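Local coordinates for metallopeptidase family protein (Thermus thermophilus, PDB 2EJQ), which is of unknown function but binds metal ions and may be a peptidase, as its zincin-like family suggests, at residues A[76-80]-A[81-85]. The protein carries 1 engineered substitution. Residues are numbered along the deposited sequence; the frame is centred on the assembly and turned at random.
Sequences LEVAG and EGFDW
The methyl of A79 lies over one face of the F83 ring, CB of A79 standing 3.6 Å from the ring centroid in a CH-pi contact. It is shifted toward the rim, so that CG of F83 is its nearest carbon at 3.5 Å. At the edge of the same ring, in its plane, come CD2 of W85 and an ordered water. The indole of W85 in turn receives CD2 of F83 over its centre, and its own edge meets L76, whose CD2 sits 4.0 Å from CH2 of W85. CG2 of V78 reaches CE1 of F83 obliquely, at 3.9 Å. Turning CG of F83 anti to its own backbone N (chi1 -171°) is what brings the ring back against A79.

This is a compact example of chain reversal after a helix: A79 is the first residue to leave helical geometry at the end of helix 72-78, and a type II beta turn from G80 to F83 leads toward helix 85-105, which carries an HExxH sequence, consistent with a zincin-like metal site. The turn is closed by F83 N donating to G80 O (3.2 Å). G82 supplies the positive phi of 70° expected at the third position of such a turn. A water accepts from G80 N and makes a weak bond to E81 O. With an alanine in place of F83, the A79 methyl would probably lose its aromatic partner and one face of the W85 indole its cover. F75 of the preceding helix also touches both aromatic side chains, while D84, the N-cap of helix 85-105, bonds A87 N through OD1. L76 and A79 belong to a magnesium site seen in this protein, although no magnesium is bound to this chain here.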
ATOM      1  N   LEU A  76       1.438  12.392  -7.074  1.00 44.58           N
ATOM      2  CA  LEU A  76       1.767  13.678  -7.672  1.00 41.29           C
ATOM      3  C   LEU A  76       1.377  13.699  -9.141  1.00 45.34           C
ATOM      4  O   LEU A  76       0.750  14.650  -9.604  1.00 46.53           O
ATOM      5  CB  LEU A  76       3.269  13.973  -7.530  1.00 38.38           C
ATOM      6  CG  LEU A  76       3.695  14.463  -6.150  1.00 40.54           C
ATOM      7  CD1 LEU A  76       5.201  14.629  -6.088  1.00 42.63           C
ATOM      8  CD2 LEU A  76       3.005  15.778  -5.863  1.00 37.07           C
ATOM      9  N   GLU A  77       1.736  12.642  -9.864  1.00 40.84           N
ATOM     10  CA  GLU A  77       1.416  12.556 -11.282  1.00 45.82           C
ATOM     11  C   GLU A  77      -0.083  12.711 -11.533  1.00 45.68           C
ATOM     12  O   GLU A  77      -0.494  13.448 -12.424  1.00 46.40           O
ATOM     13  CB  GLU A  77       1.892  11.219 -11.862  1.00 44.03           C
ATOM     14  CG  GLU A  77       3.413  11.055 -11.968  1.00 47.26           C
ATOM     15  CD  GLU A  77       4.059  12.003 -12.973  1.00 50.83           C
ATOM     16  OE1 GLU A  77       3.334  12.551 -13.829  1.00 49.99           O
ATOM     17  OE2 GLU A  77       5.298  12.188 -12.915  1.00 44.27           O
ATOM     18  N   VAL A  78      -0.895  12.017 -10.741  1.00 46.02           N
ATOM     19  CA  VAL A  78      -2.340  12.074 -10.905  1.00 42.62           C
ATOM     20  C   VAL A  78      -2.983  13.305 -10.291  1.00 45.27           C
ATOM     21  O   VAL A  78      -4.061  13.719 -10.711  1.00 52.27           O
ATOM     22  CB  VAL A  78      -3.030  10.834 -10.280  1.00 45.04           C
ATOM     23  CG1 VAL A  78      -2.410   9.567 -10.825  1.00 44.24           C
ATOM     24  CG2 VAL A  78      -2.915  10.873  -8.757  1.00 44.59           C
ATOM     25  N   ALA A  79      -2.326  13.899  -9.304  1.00 41.35           N
ATOM     26  CA  ALA A  79      -2.896  15.052  -8.624  1.00 45.89           C
ATOM     27  C   ALA A  79      -3.036  16.284  -9.493  1.00 50.73           C
ATOM     28  O   ALA A  79      -2.119  16.660 -10.228  1.00 49.05           O
ATOM     29  CB  ALA A  79      -2.086  15.389  -7.378  1.00 38.97           C
ATOM     30  N   GLY A  80      -4.203  16.905  -9.387  1.00 48.49           N
ATOM     31  CA  GLY A  80      -4.500  18.115 -10.128  1.00 46.66           C
ATOM     32  C   GLY A  80      -5.196  19.073  -9.187  1.00 47.55           C
ATOM     33  O   GLY A  80      -5.150  18.905  -7.967  1.00 43.98           O
ATOM     34  N   GLU A  81      -5.851  20.083  -9.736  1.00 48.08           N
ATOM     35  CA  GLU A  81      -6.540  21.031  -8.877  1.00 49.07           C
ATOM     36  C   GLU A  81      -7.601  20.331  -8.020  1.00 45.87           C
ATOM     37  O   GLU A  81      -8.311  19.432  -8.495  1.00 45.30           O
ATOM     38  CB  GLU A  81      -7.174  22.138  -9.717  1.00 44.03           C
ATOM     39  CG  GLU A  81      -8.019  23.097  -8.913  1.00 45.99           C
ATOM     40  CD  GLU A  81      -8.537  24.244  -9.749  1.00 53.48           C
ATOM     41  OE1 GLU A  81      -8.845  24.017 -10.945  1.00 56.28           O
ATOM     42  OE2 GLU A  81      -8.641  25.365  -9.205  1.00 49.00           O
ATOM     43  N   GLY A  82      -7.678  20.747  -6.756  1.00 41.50           N
ATOM     44  CA  GLY A  82      -8.634  20.170  -5.821  1.00 48.51           C
ATOM     45  C   GLY A  82      -8.376  18.738  -5.379  1.00 48.35           C
ATOM     46  O   GLY A  82      -9.246  18.116  -4.780  1.00 46.64           O
ATOM     47  N   PHE A  83      -7.180  18.219  -5.657  1.00 48.03           N
ATOM     48  CA  PHE A  83      -6.831  16.839  -5.289  1.00 47.40           C
ATOM     49  C   PHE A  83      -7.064  16.586  -3.800  1.00 43.10           C
ATOM     50  O   PHE A  83      -6.466  17.249  -2.964  1.00 41.28           O
ATOM     51  CB  PHE A  83      -5.361  16.560  -5.630  1.00 41.62           C
ATOM     52  CG  PHE A  83      -4.963  15.121  -5.492  1.00 42.82           C
ATOM     53  CD1 PHE A  83      -5.475  14.155  -6.358  1.00 44.18           C
ATOM     54  CD2 PHE A  83      -4.078  14.727  -4.498  1.00 40.75           C
ATOM     55  CE1 PHE A  83      -5.108  12.812  -6.237  1.00 39.72           C
ATOM     56  CE2 PHE A  83      -3.704  13.391  -4.367  1.00 43.41           C
ATOM     57  CZ  PHE A  83      -4.222  12.431  -5.239  1.00 41.01           C
ATOM     58  N   ASP A  84      -7.940  15.640  -3.469  1.00 45.86           N
ATOM     59  CA  ASP A  84      -8.217  15.348  -2.061  1.00 43.71           C
ATOM     60  C   ASP A  84      -7.190  14.347  -1.543  1.00 45.17           C
ATOM     61  O   ASP A  84      -7.384  13.133  -1.660  1.00 43.36           O
ATOM     62  CB  ASP A  84      -9.609  14.750  -1.909  1.00 47.23           C
ATOM     63  CG  ASP A  84     -10.099  14.795  -0.483  1.00 49.80           C
ATOM     64  OD1 ASP A  84      -9.253  14.760   0.449  1.00 45.70           O
ATOM     65  OD2 ASP A  84     -11.333  14.866  -0.299  1.00 52.53           O
ATOM     66  N   TRP A  85      -6.104  14.855  -0.969  1.00 46.61           N
ATOM     67  CA  TRP A  85      -5.036  13.999  -0.464  1.00 46.45           C
ATOM     68  C   TRP A  85      -5.516  12.964   0.538  1.00 48.51           C
ATOM     69  O   TRP A  85      -5.180  11.782   0.432  1.00 46.68           O
ATOM     70  CB  TRP A  85      -3.928  14.840   0.176  1.00 44.02           C
ATOM     71  CG  TRP A  85      -3.057  15.566  -0.822  1.00 53.40           C
ATOM     72  CD1 TRP A  85      -3.169  16.873  -1.226  1.00 49.20           C
ATOM     73  CD2 TRP A  85      -1.959  15.011  -1.560  1.00 49.96           C
ATOM     74  NE1 TRP A  85      -2.207  17.160  -2.171  1.00 52.62           N
ATOM     75  CE2 TRP A  85      -1.453  16.037  -2.395  1.00 50.43           C
ATOM     76  CE3 TRP A  85      -1.355  13.744  -1.600  1.00 52.99           C
ATOM     77  CZ2 TRP A  85      -0.368  15.835  -3.261  1.00 50.44           C
ATOM     78  CZ3 TRP A  85      -0.275  13.541  -2.465  1.00 54.14           C
ATOM     79  CH2 TRP A  85       0.205  14.584  -3.283  1.00 52.86           C
TER
HETATM   80  O   HOH W   1      -7.049  16.336  -8.847  1.00 56.68           O